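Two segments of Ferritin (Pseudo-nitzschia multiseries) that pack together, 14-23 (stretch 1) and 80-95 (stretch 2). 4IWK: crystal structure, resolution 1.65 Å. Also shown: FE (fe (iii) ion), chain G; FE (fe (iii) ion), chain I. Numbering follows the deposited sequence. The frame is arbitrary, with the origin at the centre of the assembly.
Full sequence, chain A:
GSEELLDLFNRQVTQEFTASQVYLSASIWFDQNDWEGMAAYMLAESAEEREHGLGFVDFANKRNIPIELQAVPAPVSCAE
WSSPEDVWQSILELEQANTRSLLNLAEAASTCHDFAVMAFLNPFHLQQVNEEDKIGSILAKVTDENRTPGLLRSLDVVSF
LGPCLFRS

Stretch 1 14-23: TQEFTASQVY
Stretch 2 80-95: EWSSPEDVWQSILELE

Stretch 1 is helical throughout, with phi/psi near -65/-39, and belongs to a helix that extends beyond both its ends. Stretch 2 begins as a loop and is helical from Pro-84 onward. The two axes run antiparallel at 171° and approach to 10.8 Å, and the register is set by two CA pairs: Ala-19 to Leu-94 at 6.7 Å and Tyr-23 to Ile-91 at 7.4 Å. The contact buries 394 Å², both sides summed.

In the loop, Trp-81 (phi/psi -66/130; chi1 -73°, chi2 -20°) points its CA-to-CB bond toward stretch 1. Its ring edge meets the backbone of Val-22, with Trp-81 CH2 4.3 Å from Val-22 O, while Trp-81 NE1 donates to Ser-90 OG at 2.9 Å and 174°, tying the indole to its own helix. Ser-82 N donates to Asp-86 OD2 (2.8 Å, 161°). Ser-83 (chi1 p, phi/psi -154/165) is the N-cap: Ser-83 OG accepts a weak bond from Asp-86 N at 3.4 Å. Pro-84, which has no amide hydrogen to leave unpaired, suits the first helical turn.

From Pro-84 to Ser-90 contact is slight; Ser-90 (chi1 m) mainly serves as the acceptor for Trp-81. Ile-91 (m, m) leaves its backbone sideways, but its end reaches Tyr-23. Ile-91 CD1 lies over one face of the Tyr-23 ring, 4.2 Å from its centroid and 28° off the normal, a CH-pi contact, and Ile-91 CG2 is 3.4 Å from Tyr-23 CE2. Ile-91 CD1 also touches Val-22 CG1 at 4.1 Å.

Leu-94 (t, p) has the most area covered by the other stretch, 99 Å², and points toward stretch 1 as a knob among Gln-15, Ala-19, Val-22 and Tyr-23. Leu-94 CD2 is 3.8 Å from Ala-19 CB, 3.8 Å from Val-22 CG1 and 3.7 Å from Tyr-23 CE1; Leu-94 CD1 is 4.2 Å from Gln-15 NE2. The small Ala-19 side chain goes with the close backbone approach here, and Val-22 (chi1 t) adds a branched apolar wall.

Glu-95 (m, m, chi3 -6°) starts sideways and brings its carboxylate to the edge of the Tyr-23 ring. Tyr-23 OH donates to Glu-95 OE2 at 2.6 Å, the sole hydrogen bond between the stretches; Tyr-23 chi1 -87° and chi2 122° place its hydroxyl there. Glu-95 OE2 also binds FE of chain I at 2.1 Å. Glu-16 OE1 binds FE of chain G at 2.0 Å, and water 2 bridges the metals, its oxygen 2.1 Å from FE of chain G and 1.9 Å from FE of chain I.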

ATOM      1  N   THR A  14     -33.344 -36.486 -22.135  1.00 16.11           N
ATOM      2  CA  THR A  14     -32.855 -37.053 -23.399  1.00 17.82           C
ATOM      3  C   THR A  14     -32.675 -36.016 -24.519  1.00 18.23           C
ATOM      4  O   THR A  14     -31.658 -36.043 -25.234  1.00 18.73           O
ATOM      5  CB  THR A  14     -33.819 -38.133 -23.910  1.00 19.64           C
ATOM      6  OG1 THR A  14     -33.984 -39.052 -22.857  1.00 20.77           O
ATOM      7  CG2 THR A  14     -33.191 -38.883 -25.162  1.00 22.34           C
ATOM      8  N   GLN A  15     -33.619 -35.051 -24.632  1.00 17.63           N
ATOM      9  CA  GLN A  15     -33.545 -34.091 -25.719  1.00 16.63           C
ATOM     10  C   GLN A  15     -32.311 -33.154 -25.487  1.00 16.27           C
ATOM     11  O   GLN A  15     -31.627 -32.779 -26.478  1.00 18.04           O
ATOM     12  CB  GLN A  15     -34.857 -33.298 -25.711  1.00 18.02           C
ATOM     13  CG  GLN A  15     -34.861 -32.149 -26.774  1.00 20.18           C
ATOM     14  CD  GLN A  15     -34.683 -32.674 -28.211  1.00 23.91           C
ATOM     15  OE1 GLN A  15     -35.089 -33.810 -28.520  1.00 25.59           O
ATOM     16  NE2 GLN A  15     -34.009 -31.903 -29.071  1.00 24.18           N
ATOM     17  N   GLU A  16     -32.042 -32.794 -24.205  1.00 17.05           N
ATOM     18  CA  GLU A  16     -30.897 -31.851 -23.969  1.00 15.79           C
ATOM     19  C   GLU A  16     -29.613 -32.621 -24.295  1.00 16.90           C
ATOM     20  O   GLU A  16     -28.712 -32.027 -24.956  1.00 17.41           O
ATOM     21  CB  GLU A  16     -30.815 -31.432 -22.492  1.00 17.58           C
ATOM     22  CG  GLU A  16     -32.070 -30.568 -22.086  1.00 19.40           C
ATOM     23  CD  GLU A  16     -32.314 -29.287 -22.819  1.00 22.88           C
ATOM     24  OE1 GLU A  16     -31.355 -28.785 -23.405  1.00 25.61           O
ATOM     25  OE2 GLU A  16     -33.459 -28.774 -22.738  1.00 27.18           O
ATOM     26  N   PHE A  17     -29.543 -33.892 -23.926  1.00 17.79           N
ATOM     27  CA  PHE A  17     -28.308 -34.633 -24.234  1.00 17.14           C
ATOM     28  C   PHE A  17     -28.172 -34.972 -25.723  1.00 17.42           C
ATOM     29  O   PHE A  17     -27.020 -34.970 -26.242  1.00 17.99           O
ATOM     30  CB  PHE A  17     -28.204 -35.927 -23.401  1.00 16.37           C
ATOM     31  CG  PHE A  17     -28.039 -35.706 -21.930  1.00 18.52           C
ATOM     32  CD1 PHE A  17     -27.543 -34.496 -21.391  1.00 18.47           C
ATOM     33  CD2 PHE A  17     -28.350 -36.756 -21.065  1.00 22.02           C
ATOM     34  CE1 PHE A  17     -27.366 -34.338 -20.012  1.00 19.34           C
ATOM     35  CE2 PHE A  17     -28.164 -36.600 -19.682  1.00 21.77           C
ATOM     36  CZ  PHE A  17     -27.620 -35.394 -19.164  1.00 21.21           C
ATOM     37  N   THR A  18     -29.304 -35.144 -26.421  1.00 16.01           N
ATOM     38  CA  THR A  18     -29.316 -35.328 -27.883  1.00 17.89           C
ATOM     39  C   THR A  18     -28.767 -34.070 -28.523  1.00 18.44           C
ATOM     40  O   THR A  18     -27.879 -34.126 -29.400  1.00 18.15           O
ATOM     41  CB  THR A  18     -30.752 -35.608 -28.359  1.00 17.46           C
ATOM     42  OG1 THR A  18     -31.170 -36.851 -27.772  1.00 18.85           O
ATOM     43  CG2 THR A  18     -30.851 -35.701 -29.863  1.00 18.91           C
ATOM     44  N   ALA A  19     -29.244 -32.929 -28.043  1.00 16.44           N
ATOM     45  CA  ALA A  19     -28.742 -31.666 -28.588  1.00 15.71           C
ATOM     46  C   ALA A  19     -27.273 -31.440 -28.278  1.00 18.25           C
ATOM     47  O   ALA A  19     -26.569 -31.018 -29.136  1.00 17.76           O
ATOM     48  CB  ALA A  19     -29.527 -30.500 -28.016  1.00 16.85           C
ATOM     49  N   SER A  20     -26.820 -31.855 -27.113  1.00 17.33           N
ATOM     50  CA  SER A  20     -25.380 -31.752 -26.827  1.00 16.92           C
ATOM     51  C   SER A  20     -24.551 -32.507 -27.874  1.00 17.94           C
ATOM     52  O   SER A  20     -23.502 -32.022 -28.338  1.00 16.80           O
ATOM     53  CB  SER A  20     -25.144 -32.315 -25.430  1.00 18.18           C
ATOM     54  OG  SER A  20     -23.756 -32.185 -25.138  1.00 18.64           O
ATOM     55  N   GLN A  21     -25.039 -33.712 -28.223  1.00 16.04           N
ATOM     56  CA  GLN A  21     -24.286 -34.557 -29.191  1.00 16.41           C
ATOM     57  C   GLN A  21     -24.378 -33.983 -30.581  1.00 16.44           C
ATOM     58  O   GLN A  21     -23.421 -34.078 -31.391  1.00 17.04           O
ATOM     59  CB  GLN A  21     -24.851 -36.032 -29.193  1.00 16.72           C
ATOM     60  CG  GLN A  21     -24.430 -36.795 -27.947  1.00 19.77           C
ATOM     61  CD  GLN A  21     -22.886 -37.063 -28.031  1.00 23.65           C
ATOM     62  OE1 GLN A  21     -22.144 -36.251 -27.468  1.00 29.83           O
ATOM     63  NE2 GLN A  21     -22.452 -38.116 -28.737  1.00 22.99           N
ATOM     64  N   VAL A  22     -25.548 -33.410 -30.951  1.00 15.92           N
ATOM     65  CA  VAL A  22     -25.643 -32.769 -32.255  1.00 17.28           C
ATOM     66  C   VAL A  22     -24.661 -31.548 -32.370  1.00 17.58           C
ATOM     67  O   VAL A  22     -23.964 -31.354 -33.413  1.00 18.43           O
ATOM     68  CB  VAL A  22     -27.100 -32.346 -32.519  1.00 16.41           C
ATOM     69  CG1 VAL A  22     -27.155 -31.505 -33.842  1.00 17.82           C
ATOM     70  CG2 VAL A  22     -28.008 -33.633 -32.680  1.00 17.24           C
ATOM     71  N   TYR A  23     -24.613 -30.739 -31.324  1.00 15.95           N
ATOM     72  CA  TYR A  23     -23.611 -29.635 -31.326  1.00 16.44           C
ATOM     73  C   TYR A  23     -22.222 -30.173 -31.415  1.00 17.45           C
ATOM     74  O   TYR A  23     -21.411 -29.567 -32.142  1.00 16.50           O
ATOM     75  CB  TYR A  23     -23.810 -28.823 -30.003  1.00 16.88           C
ATOM     76  CG  TYR A  23     -24.861 -27.742 -30.185  1.00 17.04           C
ATOM     77  CD1 TYR A  23     -26.002 -27.689 -29.389  1.00 18.18           C
ATOM     78  CD2 TYR A  23     -24.568 -26.631 -30.979  1.00 18.19           C
ATOM     79  CE1 TYR A  23     -26.964 -26.637 -29.512  1.00 19.65           C
ATOM     80  CE2 TYR A  23     -25.464 -25.554 -31.093  1.00 18.40           C
ATOM     81  CZ  TYR A  23     -26.629 -25.566 -30.343  1.00 19.25           C
ATOM     82  OH  TYR A  23     -27.542 -24.524 -30.388  1.00 21.22           O
ATOM     83  N   GLU A  80     -25.110 -35.409 -44.277  1.00 29.97           N
ATOM     84  CA  GLU A  80     -25.569 -34.617 -45.416  1.00 30.36           C
ATOM     85  C   GLU A  80     -25.019 -33.166 -45.428  1.00 29.07           C
ATOM     86  O   GLU A  80     -25.148 -32.460 -46.415  1.00 32.30           O
ATOM     87  CB  GLU A  80     -27.074 -34.558 -45.374  1.00 36.68           C
ATOM     88  CG  GLU A  80     -27.718 -35.953 -45.366  1.00 46.36           C
ATOM     89  CD  GLU A  80     -27.506 -36.684 -46.669  1.00 55.32           C
ATOM     90  OE1 GLU A  80     -27.149 -37.881 -46.629  1.00 68.30           O
ATOM     91  OE2 GLU A  80     -27.653 -36.061 -47.754  1.00 62.44           O
ATOM     92  N   TRP A  81     -24.410 -32.682 -44.341  1.00 23.25           N
ATOM     93  CA  TRP A  81     -23.945 -31.302 -44.403  1.00 21.19           C
ATOM     94  C   TRP A  81     -22.804 -31.061 -45.417  1.00 23.28           C
ATOM     95  O   TRP A  81     -21.835 -31.814 -45.439  1.00 25.23           O
ATOM     96  CB  TRP A  81     -23.281 -31.001 -43.025  1.00 20.64           C
ATOM     97  CG  TRP A  81     -24.312 -30.844 -41.895  1.00 18.76           C
ATOM     98  CD1 TRP A  81     -25.634 -30.565 -42.015  1.00 19.75           C
ATOM     99  CD2 TRP A  81     -24.049 -31.056 -40.487  1.00 17.21           C
ATOM    100  NE1 TRP A  81     -26.225 -30.499 -40.743  1.00 18.32           N
ATOM    101  CE2 TRP A  81     -25.264 -30.810 -39.798  1.00 18.31           C
ATOM    102  CE3 TRP A  81     -22.897 -31.387 -39.749  1.00 20.56           C
ATOM    103  CZ2 TRP A  81     -25.389 -30.895 -38.424  1.00 18.27           C
ATOM    104  CZ3 TRP A  81     -23.023 -31.482 -38.373  1.00 20.06           C
ATOM    105  CH2 TRP A  81     -24.232 -31.207 -37.707  1.00 18.97           C
ATOM    106  N   SER A  82     -22.948 -30.070 -46.248  1.00 24.57           N
ATOM    107  CA  SER A  82     -21.890 -29.813 -47.236  1.00 28.63           C
ATOM    108  C   SER A  82     -21.440 -28.322 -47.153  1.00 30.71           C
ATOM    109  O   SER A  82     -20.472 -27.888 -47.810  1.00 31.98           O
ATOM    110  CB  SER A  82     -22.367 -30.296 -48.633  1.00 34.08           C
ATOM    111  OG  SER A  82     -23.487 -29.556 -48.919  1.00 44.40           O
ATOM    112  N   SER A  83     -22.087 -27.511 -46.292  1.00 26.20           N
ATOM    113  CA  SER A  83     -21.584 -26.167 -46.142  1.00 23.01           C
ATOM    114  C   SER A  83     -21.949 -25.617 -44.772  1.00 20.76           C
ATOM    115  O   SER A  83     -22.761 -26.272 -44.086  1.00 21.37           O
ATOM    116  CB  SER A  83     -22.251 -25.251 -47.186  1.00 28.98           C
ATOM    117  OG  SER A  83     -23.634 -25.186 -46.906  1.00 31.20           O
ATOM    118  N   PRO A  84     -21.315 -24.502 -44.329  1.00 22.15           N
ATOM    119  CA  PRO A  84     -21.729 -23.923 -42.999  1.00 21.80           C
ATOM    120  C   PRO A  84     -23.190 -23.619 -42.950  1.00 22.06           C
ATOM    121  O   PRO A  84     -23.824 -23.810 -41.877  1.00 19.63           O
ATOM    122  CB  PRO A  84     -20.860 -22.662 -42.828  1.00 22.23           C
ATOM    123  CG  PRO A  84     -19.596 -23.071 -43.631  1.00 23.68           C
ATOM    124  CD  PRO A  84     -20.094 -23.837 -44.856  1.00 20.46           C
ATOM    125  N   GLU A  85     -23.751 -23.124 -44.045  1.00 19.58           N
ATOM    126  CA  GLU A  85     -25.214 -22.866 -43.998  1.00 22.92           C
ATOM    127  C   GLU A  85     -26.063 -24.109 -43.619  1.00 20.38           C
ATOM    128  O   GLU A  85     -27.050 -23.990 -42.822  1.00 19.76           O
ATOM    129  CB  GLU A  85     -25.682 -22.374 -45.370  1.00 24.89           C
ATOM    130  CG  GLU A  85     -27.093 -21.831 -45.186  1.00 31.46           C
ATOM    131  CD  GLU A  85     -27.665 -21.341 -46.510  1.00 39.40           C
ATOM    132  OE1 GLU A  85     -26.848 -20.860 -47.314  1.00 36.29           O
ATOM    133  OE2 GLU A  85     -28.919 -21.409 -46.683  1.00 48.71           O
ATOM    134  N   ASP A  86     -25.680 -25.295 -44.137  1.00 19.66           N
ATOM    135  CA  ASP A  86     -26.420 -26.485 -43.828  1.00 19.25           C
ATOM    136  C   ASP A  86     -26.313 -26.768 -42.325  1.00 21.94           C
ATOM    137  O   ASP A  86     -27.288 -27.234 -41.705  1.00 21.18           O
ATOM    138  CB  ASP A  86     -25.806 -27.706 -44.549  1.00 20.53           C
ATOM    139  CG  ASP A  86     -25.956 -27.654 -46.081  1.00 23.55           C
ATOM    140  OD1 ASP A  86     -26.889 -26.972 -46.577  1.00 25.27           O
ATOM    141  OD2 ASP A  86     -25.178 -28.378 -46.761  1.00 27.03           O
ATOM    142  N   VAL A  87     -25.122 -26.619 -41.780  1.00 18.63           N
ATOM    143  CA  VAL A  87     -24.921 -26.951 -40.368  1.00 16.62           C
ATOM    144  C   VAL A  87     -25.778 -25.958 -39.495  1.00 18.74           C
ATOM    145  O   VAL A  87     -26.526 -26.399 -38.624  1.00 18.90           O
ATOM    146  CB  VAL A  87     -23.458 -26.771 -39.937  1.00 17.61           C
ATOM    147  CG1 VAL A  87     -23.313 -27.297 -38.478  1.00 18.11           C
ATOM    148  CG2 VAL A  87     -22.569 -27.658 -40.856  1.00 19.25           C
ATOM    149  N   TRP A  88     -25.634 -24.646 -39.742  1.00 18.09           N
ATOM    150  CA  TRP A  88     -26.420 -23.694 -38.937  1.00 18.23           C
ATOM    151  C   TRP A  88     -27.923 -23.898 -39.054  1.00 20.02           C
ATOM    152  O   TRP A  88     -28.651 -23.736 -38.124  1.00 18.86           O
ATOM    153  CB  TRP A  88     -26.019 -22.283 -39.336  1.00 19.77           C
ATOM    154  CG  TRP A  88     -24.632 -21.913 -38.769  1.00 20.42           C
ATOM    155  CD1 TRP A  88     -23.470 -21.871 -39.442  1.00 18.83           C
ATOM    156  CD2 TRP A  88     -24.336 -21.585 -37.398  1.00 19.23           C
ATOM    157  NE1 TRP A  88     -22.446 -21.460 -38.589  1.00 19.57           N
ATOM    158  CE2 TRP A  88     -22.962 -21.346 -37.325  1.00 19.60           C
ATOM    159  CE3 TRP A  88     -25.138 -21.459 -36.224  1.00 22.08           C
ATOM    160  CZ2 TRP A  88     -22.331 -20.951 -36.142  1.00 19.36           C
ATOM    161  CZ3 TRP A  88     -24.499 -21.093 -35.027  1.00 21.62           C
ATOM    162  CH2 TRP A  88     -23.106 -20.847 -35.017  1.00 21.02           C
ATOM    163  N   GLN A  89     -28.385 -24.273 -40.232  1.00 18.12           N
ATOM    164  CA  GLN A  89     -29.817 -24.553 -40.391  1.00 19.71           C
ATOM    165  C   GLN A  89     -30.260 -25.768 -39.553  1.00 19.71           C
ATOM    166  O   GLN A  89     -31.303 -25.757 -38.871  1.00 19.65           O
ATOM    167  CB  GLN A  89     -30.102 -24.789 -41.929  1.00 20.84           C
ATOM    168  CG  GLN A  89     -31.553 -25.335 -42.142  1.00 23.14           C
ATOM    169  CD  GLN A  89     -32.622 -24.223 -41.896  1.00 28.90           C
ATOM    170  OE1 GLN A  89     -32.374 -23.083 -42.249  1.00 33.82           O
ATOM    171  NE2 GLN A  89     -33.755 -24.553 -41.239  1.00 30.62           N
ATOM    172  N   SER A  90     -29.403 -26.786 -39.517  1.00 18.57           N
ATOM    173  CA  SER A  90     -29.708 -27.914 -38.605  1.00 16.64           C
ATOM    174  C   SER A  90     -29.690 -27.496 -37.127  1.00 16.90           C
ATOM    175  O   SER A  90     -30.520 -28.026 -36.346  1.00 19.30           O
ATOM    176  CB  SER A  90     -28.691 -29.045 -38.792  1.00 16.20           C
ATOM    177  OG  SER A  90     -28.899 -29.679 -40.081  1.00 19.44           O
ATOM    178  N   ILE A  91     -28.786 -26.591 -36.750  1.00 16.53           N
ATOM    179  CA  ILE A  91     -28.718 -26.172 -35.331  1.00 18.12           C
ATOM    180  C   ILE A  91     -29.987 -25.329 -35.047  1.00 18.37           C
ATOM    181  O   ILE A  91     -30.574 -25.444 -33.967  1.00 18.68           O
ATOM    182  CB  ILE A  91     -27.477 -25.359 -35.086  1.00 18.72           C
ATOM    183  CG1 ILE A  91     -26.250 -26.291 -35.285  1.00 21.93           C
ATOM    184  CG2 ILE A  91     -27.468 -24.687 -33.730  1.00 17.62           C
ATOM    185  CD1 ILE A  91     -26.319 -27.484 -34.376  1.00 20.90           C
ATOM    186  N   LEU A  92     -30.425 -24.508 -35.983  1.00 20.18           N
ATOM    187  CA  LEU A  92     -31.714 -23.766 -35.740  1.00 20.38           C
ATOM    188  C   LEU A  92     -32.851 -24.736 -35.507  1.00 20.57           C
ATOM    189  O   LEU A  92     -33.612 -24.615 -34.520  1.00 19.97           O
ATOM    190  CB  LEU A  92     -32.006 -22.886 -36.968  1.00 20.54           C
ATOM    191  CG  LEU A  92     -33.386 -22.152 -36.748  1.00 25.96           C
ATOM    192  CD1 LEU A  92     -33.358 -21.184 -35.591  1.00 25.42           C
ATOM    193  CD2 LEU A  92     -33.693 -21.446 -38.070  1.00 27.11           C
ATOM    194  N   GLU A  93     -32.972 -25.740 -36.351  1.00 19.71           N
ATOM    195  CA  GLU A  93     -34.002 -26.764 -36.194  1.00 19.99           C
ATOM    196  C   GLU A  93     -33.909 -27.494 -34.865  1.00 20.03           C
ATOM    197  O   GLU A  93     -34.943 -27.789 -34.285  1.00 20.95           O
ATOM    198  CB  GLU A  93     -33.929 -27.726 -37.358  1.00 20.86           C
ATOM    199  CG  GLU A  93     -34.448 -27.071 -38.622  1.00 22.78           C
ATOM    200  CD  GLU A  93     -34.121 -27.897 -39.851  1.00 31.31           C
ATOM    201  OE1 GLU A  93     -33.833 -29.060 -39.700  1.00 41.02           O
ATOM    202  OE2 GLU A  93     -34.152 -27.385 -40.975  1.00 31.27           O
ATOM    203  N   LEU A  94     -32.647 -27.829 -34.449  1.00 17.45           N
ATOM    204  CA  LEU A  94     -32.406 -28.492 -33.160  1.00 16.59           C
ATOM    205  C   LEU A  94     -32.985 -27.594 -32.022  1.00 18.79           C
ATOM    206  O   LEU A  94     -33.674 -28.111 -31.099  1.00 19.60           O
ATOM    207  CB  LEU A  94     -30.904 -28.648 -32.963  1.00 18.13           C
ATOM    208  CG  LEU A  94     -30.466 -29.280 -31.621  1.00 20.82           C
ATOM    209  CD1 LEU A  94     -30.884 -30.753 -31.570  1.00 20.83           C
ATOM    210  CD2 LEU A  94     -28.942 -29.075 -31.491  1.00 20.01           C
ATOM    211  N   GLU A  95     -32.625 -26.325 -32.037  1.00 20.26           N
ATOM    212  CA  GLU A  95     -33.108 -25.379 -30.989  1.00 19.85           C
ATOM    213  C   GLU A  95     -34.648 -25.275 -31.007  1.00 20.93           C
ATOM    214  O   GLU A  95     -35.253 -25.236 -29.889  1.00 20.33           O
ATOM    215  CB  GLU A  95     -32.435 -24.040 -31.039  1.00 19.66           C
ATOM    216  CG  GLU A  95     -30.948 -24.113 -30.537  1.00 20.06           C
ATOM    217  CD  GLU A  95     -30.738 -24.497 -29.112  1.00 21.63           C
ATOM    218  OE1 GLU A  95     -31.719 -24.632 -28.367  1.00 23.48           O
ATOM    219  OE2 GLU A  95     -29.539 -24.543 -28.779  1.00 20.84           O
TER
HETATM  220 FE    FE G 201     -31.115 -26.939 -24.156  0.90 24.50          FE
HETATM  221 FE    FE I 203     -29.716 -24.766 -26.693  0.85 23.97          FE
HETATM  222  O   HOH W   1     -33.083 -26.478 -23.732  1.00 28.28           O
HETATM  223  O   HOH W   2     -31.072 -25.245 -25.425  1.00 28.00           O
HETATM  224  O   HOH W   3     -28.151 -24.207 -25.934  1.00 34.45           O